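Local coordinates for protein (triosephosphate isomerase) (Thermotoga maritima, PDB 1B9B) that catalyses the interconversion of dihydroxyacetone phosphate and D-glyceraldehyde 3-phosphate, the triosephosphate isomerase step of glycolysis, at residues Leu5-Asn10 and Glu245-Met250; Phe23-Val28 and Gly52-Gly57; Ile39-Pro44 and Arg58-Gly63; Gln65-Glu70 and Glu90-Gly95. All blocks are in the same frame, centred on the assembly; numbering follows the deposited sequence.

Interaction 1. Residues Leu5-Asn10 and Glu245-Met250; sequences LILAGN and ELARIM
Helix 242-251 runs almost antiparallel to strand 6-10, and its residues meet the strand in turn. Leu246 comes first: its CB lies 4.2 Å from Leu7 CD2, and its side chain also touches Val234 on the neighbouring strand. Ala247 gives Leu7 the closest seat, with Leu7 CD2 resting 3.5 Å from Ala247 CA and 3.7 Å from Ala247 CB. Leu7 gets there because its CG stands anti to the backbone N (chi1 178°), so that one methyl branch is laid against the backbone at Ala247, whose side chain is only a methyl. Met250, one helical turn after Leu246, bends at its last torsion (chi3 51°). Its SD lies 3.7 Å from Leu7 CB, and the bend carries CE back along the strand to 3.4 Å from Leu5 CB. Phe37, Phe220 and Ile224 also touch the Met250 side chain. An alanine here would remove the thioether that meets Leu7 and Leu5 and would probably loosen this end of the helix against the strand. No hydrogen bond crosses between the segments, so the last helix of the barrel meets the first strand here by apolar packing.

Interaction 2. Residues Phe23-Val28 and Gly52-Gly57; sequences FVSLLV and GEILSG
Ile54 and Leu55 of helix 48-55 meet Val24, Ser25 and Val28 of helix 17-30. With CG1 beside the backbone N (chi1 -61°), Ile54 has CG2 anti to it, and the CG2 branch does most of the touching: it meets Val24 CG1, lies 3.7 Å from Val28 CG2 and comes within 3.6 Å of Ser25 OG. The other branch of Ile54 runs out extended, and its CD1 passes 3.8 Å from Ser25 OG. Val24 and Val28, one turn apart, share a rotamer, each with CG1 anti to the backbone N, but they use it differently. Val24 presents CG1 to the other helix, crossing Ile54 obliquely and Leu55 at about a right angle, whereas Val28 presents CG2, which lies 3.4 Å from Ile54 O. Leu55 leaves its backbone at a slant, yet its CD1 faces both valines, 3.8 Å from Val28 CG2. The polar atom at this edge is accounted for locally, since Ser25 OG is hydrogen-bonded to Lys21 O in its own helix. Within the other segment, Ser56 OG donates to Gly52 O over 3.1 Å, from above the carbonyl plane. Helices 17-30 and 48-55 are successive outer helices of the TIM barrel, packed side by side around its strands; on the barrel side Leu55 reaches Val41 of strand 38-42, while Leu27 packs on Phe243 and Ile244 of helix 242-251.

Interaction 3. Residues Ile39-Pro44 and Arg58-Gly63; sequences IVVCPP and RNIKLG
Val41 turns CG1 anti to its carbonyl carbon (chi1 -64°), which leaves CG2 in the crowded position between backbone N and carbonyl carbon; Ile60 sets CG2 anti to its backbone N. These choices bring Val41 CG1 to 3.7 Å from Ile60 CG2, with the two side chains crossing at about a right angle. The same Ile60 methyl lies 3.6 Å from Ile39 O, beside the first backbone bond of the pair. Lys61 holds the register with both of its backbone groups. Its N donates to Ile39 O over 3.0 Å, almost straight at 177°, and its O accepts from Val41 N, also over 3.0 Å. Lys61 thus bonds on either side of Val40, as in parallel pairing, and both donors lie nearly along the C=O axis of the acceptor. A third bond, from Gly63 N to Val41 O, is weak and bent. At Gly63 a side chain would probably meet Cys42 SG and Val40 CG1. Val40 and Lys61 share one face of the sheet, Val40 CG2 lying 4.0 Å from Lys61 CB, and the extended lysine chain leads off to a salt bridge with Glu38. Val41 and Leu62 share the other face, turned to helix 48-55, where Leu62 CD2 also comes within 3.9 Å of Pro43 CD. Strand 38-42, helix 48-55 and strand 61-64 form a beta-alpha-beta crossover, and the 38° splay of the two parallel strands belongs to the twisted wall of a TIM barrel.

Interaction 4. Residues Gln65-Glu70 and Glu90-Gly95; sequences QNVFYE and EYVIVG
Apolar packing comes from two valines that cross at about a right angle. Val67 puts CG2 anti to its carbonyl carbon and turns it toward the methyls of Val92, Val67 CG2 lying 3.7 Å from Val92 CG2. Leu84 of helix 81-87 touches both valines, so the pair belongs to a layer between barrel strand and outer helix. The backbone of Gln65 and Asn66 also passes Ile93: Gln65 O lies 4.1 Å from Ile93 CB, and Asn66 CA is 3.8 Å from Ile93 O, without a direct hydrogen bond between the segments. Polar contact is made instead through water. One molecule donates to Asn66 OD1 over 3.1 Å and accepts from Gly95 N over 2.7 Å, tying the loop to the end of strand 91-94, where the chain turns with a positive phi. Asn66 OD1 is also hydrogen-bonded to Lys113 NZ, a nearby charge that would probably polarise the amide. The side chain of Gln65 leaves the backbone away from segment 90-95; its NE2 bonds to Cys42 O and Lys12 O, and its OE1 to Gly77 N of the second subunit, so both ends of this buried amide are satisfied. Within segment 65-70 itself, Phe68 CZ sits 3.5 Å above the plane of the Tyr69 ring, offset toward its rim. Phe68 and Glu70 also pack on Met13 of the second subunit. Such a course is characteristic of the long loop after the third strand of triosephosphate isomerases, which starts on the barrel and runs out to the subunit interface.

All four contacts are buried, but they serve different layers of one barrel. Interaction 3 is the sheet itself, bonded backbone to backbone, and it touches interaction 1 through the hydrogen bonds of strand 6-10 with strand 38-42 and interaction 4 through Leu62 O and Glu90 N. Interactions 1 and 2 are apolar, the former seating a helix on a strand, the latter joining two helices. Interaction 2 is the most peripheral, its centre about 19 Å from the centre of the chain, yet it leans on interaction 3 through Leu27 and Leu55, which meet Ile60. Interaction 4 differs again: water and buried amides mark where the wall gives way to a loop facing another subunit.

Interaction 1. Residues Leu5-Asn10 and Glu245-Met250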
loop_
_atom_site.group_PDB
_atom_site.type_symbol
_atom_site.label_atom_id
_atom_site.label_comp_id
_atom_site.label_asym_id
_atom_site.label_seq_id
_atom_site.Cartn_x
_atom_site.Cartn_y
_atom_site.Cartn_z
ATOM N N LEU B 5 -1.286 18.471 -35.773
ATOM C CA LEU B 5 -0.145 18.249 -34.890
ATOM C C LEU B 5 -0.297 19.086 -33.629
ATOM O O LEU B 5 -1.036 20.064 -33.625
ATOM C CB LEU B 5 1.155 18.633 -35.604
ATOM C CG LEU B 5 1.673 17.784 -36.770
ATOM C CD1 LEU B 5 2.423 16.577 -36.230
ATOM C CD2 LEU B 5 0.519 17.370 -37.676
ATOM N N ILE B 6 0.399 18.699 -32.560
ATOM C CA ILE B 6 0.335 19.430 -31.290
ATOM C C ILE B 6 1.675 19.453 -30.565
ATOM O O ILE B 6 2.353 18.426 -30.419
ATOM C CB ILE B 6 -0.703 18.828 -30.301
ATOM C CG1 ILE B 6 -2.118 18.948 -30.860
ATOM C CG2 ILE B 6 -0.640 19.570 -28.978
ATOM C CD1 ILE B 6 -3.162 18.264 -30.011
ATOM N N LEU B 7 2.042 20.645 -30.113
ATOM C CA LEU B 7 3.275 20.849 -29.376
ATOM C C LEU B 7 2.858 21.418 -28.023
ATOM O O LEU B 7 2.359 22.543 -27.934
ATOM C CB LEU B 7 4.169 21.838 -30.116
ATOM C CG LEU B 7 5.485 22.165 -29.423
ATOM C CD1 LEU B 7 6.367 20.929 -29.315
ATOM C CD2 LEU B 7 6.162 23.247 -30.207
ATOM N N ALA B 8 3.056 20.635 -26.970
ATOM C CA ALA B 8 2.663 21.063 -25.640
ATOM C C ALA B 8 3.840 21.179 -24.699
ATOM O O ALA B 8 4.759 20.356 -24.733
ATOM C CB ALA B 8 1.642 20.091 -25.073
ATOM N N GLY B 9 3.799 22.204 -23.851
ATOM C CA GLY B 9 4.866 22.424 -22.894
ATOM C C GLY B 9 4.436 22.253 -21.449
ATOM O O GLY B 9 3.596 22.999 -20.931
ATOM N N ASN B 10 5.019 21.261 -20.792
ATOM C CA ASN B 10 4.703 20.985 -19.402
ATOM C C ASN B 10 5.781 21.625 -18.544
ATOM O O ASN B 10 6.805 21.000 -18.252
ATOM C CB ASN B 10 4.645 19.466 -19.176
ATOM C CG ASN B 10 4.491 19.097 -17.715
ATOM O OD1 ASN B 10 3.800 19.782 -16.968
ATOM N ND2 ASN B 10 5.126 18.003 -17.302
ATOM N N GLU B 245 11.916 27.187 -30.760
ATOM C CA GLU B 245 12.693 26.552 -31.814
ATOM C C GLU B 245 11.890 25.342 -32.287
ATOM O O GLU B 245 11.556 25.218 -33.468
ATOM C CB GLU B 245 14.038 26.100 -31.246
ATOM C CG GLU B 245 15.180 26.071 -32.248
ATOM C CD GLU B 245 16.497 25.643 -31.613
ATOM O OE1 GLU B 245 16.863 26.207 -30.556
ATOM O OE2 GLU B 245 17.167 24.748 -32.175
ATOM N N LEU B 246 11.582 24.456 -31.342
ATOM C CA LEU B 246 10.802 23.256 -31.615
ATOM C C LEU B 246 9.572 23.636 -32.414
ATOM O O LEU B 246 9.235 22.985 -33.396
ATOM C CB LEU B 246 10.351 22.615 -30.310
ATOM C CG LEU B 246 11.451 22.160 -29.365
ATOM C CD1 LEU B 246 10.846 21.732 -28.040
ATOM C CD2 LEU B 246 12.211 21.026 -30.007
ATOM N N ALA B 247 8.900 24.692 -31.975
ATOM C CA ALA B 247 7.697 25.162 -32.648
ATOM C C ALA B 247 8.001 25.482 -34.107
ATOM O O ALA B 247 7.141 25.336 -34.979
ATOM C CB ALA B 247 7.146 26.398 -31.937
ATOM N N ARG B 248 9.235 25.918 -34.359
ATOM C CA ARG B 248 9.679 26.269 -35.706
ATOM C C ARG B 248 9.783 24.987 -36.518
ATOM O O ARG B 248 9.181 24.865 -37.588
ATOM C CB ARG B 248 11.050 26.960 -35.654
ATOM C CG ARG B 248 11.129 28.278 -36.431
ATOM C CD ARG B 248 11.097 29.486 -35.496
ATOM N NE ARG B 248 10.458 30.643 -36.122
ATOM C CZ ARG B 248 10.269 31.820 -35.529
ATOM N NH1 ARG B 248 10.675 32.021 -34.279
ATOM N NH2 ARG B 248 9.655 32.796 -36.185
ATOM N N ILE B 249 10.552 24.039 -35.987
ATOM C CA ILE B 249 10.762 22.737 -36.608
ATOM C C ILE B 249 9.440 22.113 -37.051
ATOM O O ILE B 249 9.269 21.739 -38.214
ATOM C CB ILE B 249 11.445 21.785 -35.623
ATOM C CG1 ILE B 249 12.768 22.399 -35.166
ATOM C CG2 ILE B 249 11.650 20.431 -36.259
ATOM C CD1 ILE B 249 13.492 21.602 -34.114
ATOM N N MET B 250 8.506 22.003 -36.117
ATOM C CA MET B 250 7.208 21.429 -36.412
ATOM C C MET B 250 6.501 22.114 -37.581
ATOM O O MET B 250 5.726 21.481 -38.307
ATOM C CB MET B 250 6.318 21.491 -35.171
ATOM C CG MET B 250 6.174 20.156 -34.460
ATOM S SD MET B 250 4.811 20.133 -33.281
ATOM C CE MET B 250 3.481 20.756 -34.319
#

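Interaction 2. Residues Phe23-Val28 and Gly52-Gly57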
loop_
_atom_site.group_PDB
_atom_site.type_symbol
_atom_site.label_atom_id
_atom_site.label_comp_id
_atom_site.label_asym_id
_atom_site.label_seq_id
_atom_site.Cartn_x
_atom_site.Cartn_y
_atom_site.Cartn_z
ATOM N N PHE B 23 7.910 35.355 -20.318
ATOM C CA PHE B 23 8.015 34.277 -21.288
ATOM C C PHE B 23 6.801 34.169 -22.217
ATOM O O PHE B 23 6.946 34.029 -23.429
ATOM C CB PHE B 23 8.213 32.961 -20.544
ATOM C CG PHE B 23 8.548 31.809 -21.430
ATOM C CD1 PHE B 23 8.950 32.012 -22.746
ATOM C CD2 PHE B 23 8.450 30.508 -20.954
ATOM C CE1 PHE B 23 9.248 30.931 -23.576
ATOM C CE2 PHE B 23 8.745 29.422 -21.777
ATOM C CZ PHE B 23 9.145 29.636 -23.092
ATOM N N VAL B 24 5.606 34.240 -21.645
ATOM C CA VAL B 24 4.380 34.130 -22.426
ATOM C C VAL B 24 4.225 35.226 -23.489
ATOM O O VAL B 24 3.955 34.935 -24.659
ATOM C CB VAL B 24 3.149 34.117 -21.488
ATOM C CG1 VAL B 24 1.871 34.092 -22.299
ATOM C CG2 VAL B 24 3.211 32.893 -20.575
ATOM N N SER B 25 4.390 36.483 -23.087
ATOM C CA SER B 25 4.282 37.597 -24.028
ATOM C C SER B 25 5.282 37.386 -25.164
ATOM O O SER B 25 4.938 37.517 -26.342
ATOM C CB SER B 25 4.576 38.920 -23.321
ATOM O OG SER B 25 3.666 39.131 -22.259
ATOM N N LEU B 26 6.520 37.065 -24.793
ATOM C CA LEU B 26 7.579 36.799 -25.757
ATOM C C LEU B 26 7.010 35.922 -26.872
ATOM O O LEU B 26 7.040 36.281 -28.053
ATOM C CB LEU B 26 8.740 36.084 -25.051
ATOM C CG LEU B 26 9.744 35.274 -25.877
ATOM C CD1 LEU B 26 10.351 36.145 -26.956
ATOM C CD2 LEU B 26 10.827 34.728 -24.965
ATOM N N LEU B 27 6.467 34.780 -26.475
ATOM C CA LEU B 27 5.888 33.838 -27.407
ATOM C C LEU B 27 4.696 34.392 -28.167
ATOM O O LEU B 27 4.640 34.280 -29.385
ATOM C CB LEU B 27 5.480 32.569 -26.661
ATOM C CG LEU B 27 6.637 31.634 -26.316
ATOM C CD1 LEU B 27 7.818 32.441 -25.814
ATOM C CD2 LEU B 27 6.189 30.621 -25.290
ATOM N N VAL B 28 3.744 34.994 -27.465
ATOM C CA VAL B 28 2.560 35.516 -28.143
ATOM C C VAL B 28 2.909 36.239 -29.438
ATOM O O VAL B 28 2.119 36.250 -30.381
ATOM C CB VAL B 28 1.753 36.478 -27.242
ATOM C CG1 VAL B 28 0.546 37.000 -27.997
ATOM C CG2 VAL B 28 1.305 35.760 -25.980
ATOM N N GLY B 52 -3.277 33.631 -18.406
ATOM C CA GLY B 52 -4.582 33.554 -19.025
ATOM C C GLY B 52 -4.972 34.772 -19.832
ATOM O O GLY B 52 -5.514 34.638 -20.925
ATOM N N GLU B 53 -4.705 35.960 -19.302
ATOM C CA GLU B 53 -5.056 37.182 -20.012
ATOM C C GLU B 53 -4.054 37.514 -21.114
ATOM O O GLU B 53 -4.406 38.159 -22.098
ATOM C CB GLU B 53 -5.200 38.348 -19.028
ATOM C CG GLU B 53 -6.378 38.164 -18.065
ATOM C CD GLU B 53 -6.592 39.349 -17.143
ATOM O OE1 GLU B 53 -5.857 40.351 -17.283
ATOM O OE2 GLU B 53 -7.500 39.272 -16.282
ATOM N N ILE B 54 -2.810 37.068 -20.956
ATOM C CA ILE B 54 -1.792 37.311 -21.974
ATOM C C ILE B 54 -2.094 36.468 -23.219
ATOM O O ILE B 54 -1.445 36.615 -24.256
ATOM C CB ILE B 54 -0.382 36.936 -21.466
ATOM C CG1 ILE B 54 -0.023 37.790 -20.256
ATOM C CG2 ILE B 54 0.652 37.140 -22.568
ATOM C CD1 ILE B 54 1.358 37.499 -19.698
ATOM N N LEU B 55 -3.082 35.584 -23.119
ATOM C CA LEU B 55 -3.442 34.727 -24.241
ATOM C C LEU B 55 -4.836 34.990 -24.795
ATOM O O LEU B 55 -5.142 34.596 -25.916
ATOM C CB LEU B 55 -3.322 33.260 -23.827
ATOM C CG LEU B 55 -1.976 32.583 -24.079
ATOM C CD1 LEU B 55 -0.845 33.530 -23.766
ATOM C CD2 LEU B 55 -1.882 31.330 -23.239
ATOM N N SER B 56 -5.676 35.657 -24.010
ATOM C CA SER B 56 -7.045 35.956 -24.425
ATOM C C SER B 56 -7.128 36.544 -25.825
ATOM O O SER B 56 -6.951 37.746 -26.008
ATOM C CB SER B 56 -7.705 36.925 -23.441
ATOM O OG SER B 56 -7.825 36.349 -22.151
ATOM N N GLY B 57 -7.411 35.695 -26.807
ATOM C CA GLY B 57 -7.522 36.162 -28.176
ATOM C C GLY B 57 -6.346 35.773 -29.049
ATOM O O GLY B 57 -6.447 35.789 -30.273
#

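Interaction 3. Residues Ile39-Pro44 and Arg58-Gly63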
loop_
_atom_site.group_PDB
_atom_site.type_symbol
_atom_site.label_atom_id
_atom_site.label_comp_id
_atom_site.label_asym_id
_atom_site.label_seq_id
_atom_site.Cartn_x
_atom_site.Cartn_y
_atom_site.Cartn_z
ATOM N N ILE B 39 0.005 25.092 -30.228
ATOM C CA ILE B 39 1.073 25.200 -29.249
ATOM C C ILE B 39 0.311 25.362 -27.938
ATOM O O ILE B 39 -0.602 26.185 -27.836
ATOM C CB ILE B 39 1.974 26.453 -29.470
ATOM C CG1 ILE B 39 2.185 26.722 -30.962
ATOM C CG2 ILE B 39 3.327 26.231 -28.810
ATOM C CD1 ILE B 39 1.010 27.410 -31.635
ATOM N N VAL B 40 0.667 24.560 -26.944
ATOM C CA VAL B 40 -0.004 24.625 -25.659
ATOM C C VAL B 40 1.013 24.838 -24.561
ATOM O O VAL B 40 2.035 24.152 -24.499
ATOM C CB VAL B 40 -0.795 23.319 -25.376
ATOM C CG1 VAL B 40 -1.205 23.258 -23.910
ATOM C CG2 VAL B 40 -2.033 23.257 -26.265
ATOM N N VAL B 41 0.729 25.808 -23.703
ATOM C CA VAL B 41 1.601 26.113 -22.580
ATOM C C VAL B 41 0.872 25.678 -21.310
ATOM O O VAL B 41 -0.336 25.903 -21.175
ATOM C CB VAL B 41 1.913 27.619 -22.526
ATOM C CG1 VAL B 41 2.700 28.028 -23.763
ATOM C CG2 VAL B 41 0.622 28.410 -22.454
ATOM N N CYS B 42 1.597 25.043 -20.391
ATOM C CA CYS B 42 0.994 24.567 -19.151
ATOM C C CYS B 42 1.703 25.056 -17.894
ATOM O O CYS B 42 2.562 24.363 -17.337
ATOM C CB CYS B 42 0.954 23.039 -19.143
ATOM S SG CYS B 42 0.012 22.342 -20.500
ATOM N N PRO B 43 1.353 26.263 -17.431
ATOM C CA PRO B 43 1.961 26.841 -16.228
ATOM C C PRO B 43 1.322 26.295 -14.949
ATOM O O PRO B 43 0.262 25.673 -15.004
ATOM C CB PRO B 43 1.710 28.335 -16.408
ATOM C CG PRO B 43 0.396 28.362 -17.125
ATOM C CD PRO B 43 0.540 27.265 -18.147
ATOM N N PRO B 44 1.971 26.502 -13.785
ATOM C CA PRO B 44 1.447 26.030 -12.496
ATOM C C PRO B 44 0.161 26.778 -12.158
ATOM O O PRO B 44 -0.021 27.916 -12.582
ATOM C CB PRO B 44 2.568 26.370 -11.523
ATOM C CG PRO B 44 3.793 26.284 -12.373
ATOM C CD PRO B 44 3.358 26.975 -13.638
ATOM N N ARG B 58 -5.226 35.424 -28.423
ATOM C CA ARG B 58 -4.038 35.027 -29.159
ATOM C C ARG B 58 -4.182 33.598 -29.652
ATOM O O ARG B 58 -5.214 32.961 -29.440
ATOM C CB ARG B 58 -2.813 35.162 -28.265
ATOM C CG ARG B 58 -2.719 36.532 -27.645
ATOM C CD ARG B 58 -2.717 37.608 -28.722
ATOM N NE ARG B 58 -3.099 38.917 -28.193
ATOM C CZ ARG B 58 -2.491 39.534 -27.180
ATOM N NH1 ARG B 58 -1.458 38.967 -26.572
ATOM N NH2 ARG B 58 -2.921 40.724 -26.770
ATOM N N ASN B 59 -3.143 33.093 -30.309
ATOM C CA ASN B 59 -3.167 31.742 -30.860
ATOM C C ASN B 59 -2.769 30.641 -29.880
ATOM O O ASN B 59 -3.396 29.582 -29.857
ATOM C CB ASN B 59 -2.273 31.679 -32.099
ATOM C CG ASN B 59 -0.885 32.225 -31.839
ATOM O OD1 ASN B 59 -0.725 33.395 -31.480
ATOM N ND2 ASN B 59 0.129 31.382 -32.015
ATOM N N ILE B 60 -1.731 30.878 -29.079
ATOM C CA ILE B 60 -1.281 29.881 -28.112
ATOM C C ILE B 60 -2.387 29.537 -27.109
ATOM O O ILE B 60 -3.135 30.416 -26.675
ATOM C CB ILE B 60 -0.032 30.365 -27.373
ATOM C CG1 ILE B 60 1.036 30.734 -28.403
ATOM C CG2 ILE B 60 0.469 29.282 -26.420
ATOM C CD1 ILE B 60 2.421 30.979 -27.822
ATOM N N LYS B 61 -2.489 28.257 -26.752
ATOM C CA LYS B 61 -3.527 27.794 -25.832
ATOM C C LYS B 61 -3.080 27.449 -24.412
ATOM O O LYS B 61 -1.942 27.023 -24.174
ATOM C CB LYS B 61 -4.262 26.607 -26.453
ATOM C CG LYS B 61 -4.949 26.968 -27.744
ATOM C CD LYS B 61 -5.838 25.861 -28.252
ATOM C CE LYS B 61 -6.614 26.329 -29.480
ATOM N NZ LYS B 61 -7.531 25.282 -30.015
ATOM N N LEU B 62 -4.011 27.633 -23.478
ATOM C CA LEU B 62 -3.787 27.392 -22.057
ATOM C C LEU B 62 -4.004 25.945 -21.623
ATOM O O LEU B 62 -4.995 25.320 -21.989
ATOM C CB LEU B 62 -4.723 28.276 -21.238
ATOM C CG LEU B 62 -4.114 29.183 -20.173
ATOM C CD1 LEU B 62 -5.219 29.562 -19.189
ATOM C CD2 LEU B 62 -2.953 28.490 -19.464
ATOM N N GLY B 63 -3.091 25.429 -20.812
ATOM C CA GLY B 63 -3.238 24.071 -20.331
ATOM C C GLY B 63 -2.790 23.915 -18.887
ATOM O O GLY B 63 -1.821 24.550 -18.470
#

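Interaction 4. Residues Gln65-Glu70 and Glu90-Gly95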
loop_
_atom_site.group_PDB
_atom_site.type_symbol
_atom_site.label_atom_id
_atom_site.label_comp_id
_atom_site.label_asym_id
_atom_site.label_seq_id
_atom_site.Cartn_x
_atom_site.Cartn_y
_atom_site.Cartn_z
ATOM N N GLN B 65 -1.672 21.350 -15.475
ATOM C CA GLN B 65 -0.874 20.152 -15.226
ATOM C C GLN B 65 -1.571 19.067 -14.413
ATOM O O GLN B 65 -0.985 18.010 -14.148
ATOM C CB GLN B 65 0.419 20.537 -14.514
ATOM C CG GLN B 65 1.363 21.371 -15.351
ATOM C CD GLN B 65 2.473 21.979 -14.524
ATOM O OE1 GLN B 65 3.023 21.332 -13.627
ATOM N NE2 GLN B 65 2.816 23.232 -14.824
ATOM N N ASN B 66 -2.812 19.322 -14.011
ATOM C CA ASN B 66 -3.556 18.348 -13.226
ATOM C C ASN B 66 -4.923 18.908 -12.868
ATOM O O ASN B 66 -5.139 20.110 -12.958
ATOM C CB ASN B 66 -2.756 17.994 -11.961
ATOM C CG ASN B 66 -3.431 16.935 -11.102
ATOM O OD1 ASN B 66 -3.914 15.912 -11.598
ATOM N ND2 ASN B 66 -3.447 17.171 -9.796
ATOM N N VAL B 67 -5.845 18.025 -12.483
ATOM C CA VAL B 67 -7.206 18.408 -12.093
ATOM C C VAL B 67 -7.789 17.327 -11.200
ATOM O O VAL B 67 -7.311 16.194 -11.200
ATOM C CB VAL B 67 -8.157 18.507 -13.313
ATOM C CG1 VAL B 67 -9.482 19.126 -12.905
ATOM C CG2 VAL B 67 -7.538 19.333 -14.381
ATOM N N PHE B 68 -8.804 17.676 -10.418
ATOM C CA PHE B 68 -9.473 16.669 -9.617
ATOM C C PHE B 68 -10.751 16.397 -10.410
ATOM O O PHE B 68 -11.163 17.227 -11.222
ATOM C CB PHE B 68 -9.809 17.165 -8.221
ATOM C CG PHE B 68 -10.319 16.082 -7.326
ATOM C CD1 PHE B 68 -9.538 14.956 -7.071
ATOM C CD2 PHE B 68 -11.596 16.149 -6.783
ATOM C CE1 PHE B 68 -10.025 13.912 -6.295
ATOM C CE2 PHE B 68 -12.093 15.106 -6.005
ATOM C CZ PHE B 68 -11.307 13.987 -5.762
ATOM N N TYR B 69 -11.386 15.257 -10.194
ATOM C CA TYR B 69 -12.575 14.938 -10.977
ATOM C C TYR B 69 -13.927 15.492 -10.538
ATOM O O TYR B 69 -14.912 15.328 -11.253
ATOM C CB TYR B 69 -12.672 13.432 -11.140
ATOM C CG TYR B 69 -12.606 12.673 -9.841
ATOM C CD1 TYR B 69 -13.721 12.584 -9.011
ATOM C CD2 TYR B 69 -11.438 12.003 -9.461
ATOM C CE1 TYR B 69 -13.685 11.836 -7.841
ATOM C CE2 TYR B 69 -11.387 11.256 -8.294
ATOM C CZ TYR B 69 -12.520 11.171 -7.490
ATOM O OH TYR B 69 -12.505 10.383 -6.362
ATOM N N GLU B 70 -13.983 16.148 -9.384
ATOM C CA GLU B 70 -15.236 16.715 -8.884
ATOM C C GLU B 70 -15.336 18.189 -9.220
ATOM O O GLU B 70 -14.356 18.804 -9.618
ATOM C CB GLU B 70 -15.331 16.527 -7.377
ATOM C CG GLU B 70 -15.425 15.075 -6.964
ATOM C CD GLU B 70 -16.785 14.489 -7.252
ATOM O OE1 GLU B 70 -17.546 15.110 -8.029
ATOM O OE2 GLU B 70 -17.089 13.407 -6.704
ATOM N N GLU B 90 -7.783 24.983 -21.886
ATOM C CA GLU B 90 -8.321 24.097 -22.916
ATOM C C GLU B 90 -7.773 22.676 -22.822
ATOM O O GLU B 90 -8.438 21.713 -23.199
ATOM C CB GLU B 90 -8.039 24.671 -24.307
ATOM C CG GLU B 90 -8.991 25.787 -24.704
ATOM C CD GLU B 90 -8.682 26.365 -26.071
ATOM O OE1 GLU B 90 -7.705 27.135 -26.186
ATOM O OE2 GLU B 90 -9.410 26.044 -27.034
ATOM N N TYR B 91 -6.557 22.552 -22.309
ATOM C CA TYR B 91 -5.926 21.254 -22.169
ATOM C C TYR B 91 -5.545 20.978 -20.735
ATOM O O TYR B 91 -5.192 21.892 -19.989
ATOM C CB TYR B 91 -4.677 21.166 -23.044
ATOM C CG TYR B 91 -4.984 21.140 -24.519
ATOM C CD1 TYR B 91 -5.331 22.309 -25.204
ATOM C CD2 TYR B 91 -4.968 19.940 -25.225
ATOM C CE1 TYR B 91 -5.659 22.276 -26.559
ATOM C CE2 TYR B 91 -5.293 19.898 -26.576
ATOM C CZ TYR B 91 -5.638 21.064 -27.237
ATOM O OH TYR B 91 -5.972 21.009 -28.571
ATOM N N VAL B 92 -5.619 19.708 -20.357
ATOM C CA VAL B 92 -5.266 19.284 -19.020
ATOM C C VAL B 92 -4.452 18.003 -19.103
ATOM O O VAL B 92 -4.924 16.992 -19.631
ATOM C CB VAL B 92 -6.509 18.986 -18.166
ATOM C CG1 VAL B 92 -6.079 18.430 -16.842
ATOM C CG2 VAL B 92 -7.332 20.233 -17.973
ATOM N N ILE B 93 -3.225 18.044 -18.598
ATOM C CA ILE B 93 -2.394 16.854 -18.599
ATOM C C ILE B 93 -3.009 15.967 -17.533
ATOM O O ILE B 93 -3.347 16.443 -16.456
ATOM C CB ILE B 93 -0.942 17.177 -18.202
ATOM C CG1 ILE B 93 -0.321 18.108 -19.244
ATOM C CG2 ILE B 93 -0.136 15.895 -18.076
ATOM C CD1 ILE B 93 1.088 18.542 -18.926
ATOM N N VAL B 94 -3.172 14.686 -17.836
ATOM C CA VAL B 94 -3.751 13.752 -16.882
ATOM C C VAL B 94 -2.953 12.452 -16.868
ATOM O O VAL B 94 -2.598 11.923 -17.918
ATOM C CB VAL B 94 -5.230 13.437 -17.240
ATOM C CG1 VAL B 94 -5.806 12.437 -16.266
ATOM C CG2 VAL B 94 -6.054 14.702 -17.202
ATOM N N GLY B 95 -2.662 11.941 -15.679
ATOM C CA GLY B 95 -1.921 10.697 -15.585
ATOM C C GLY B 95 -0.420 10.767 -15.834
ATOM O O GLY B 95 0.177 9.789 -16.277
HETATM O O HOH W 1 -3.077 13.581 -13.516
#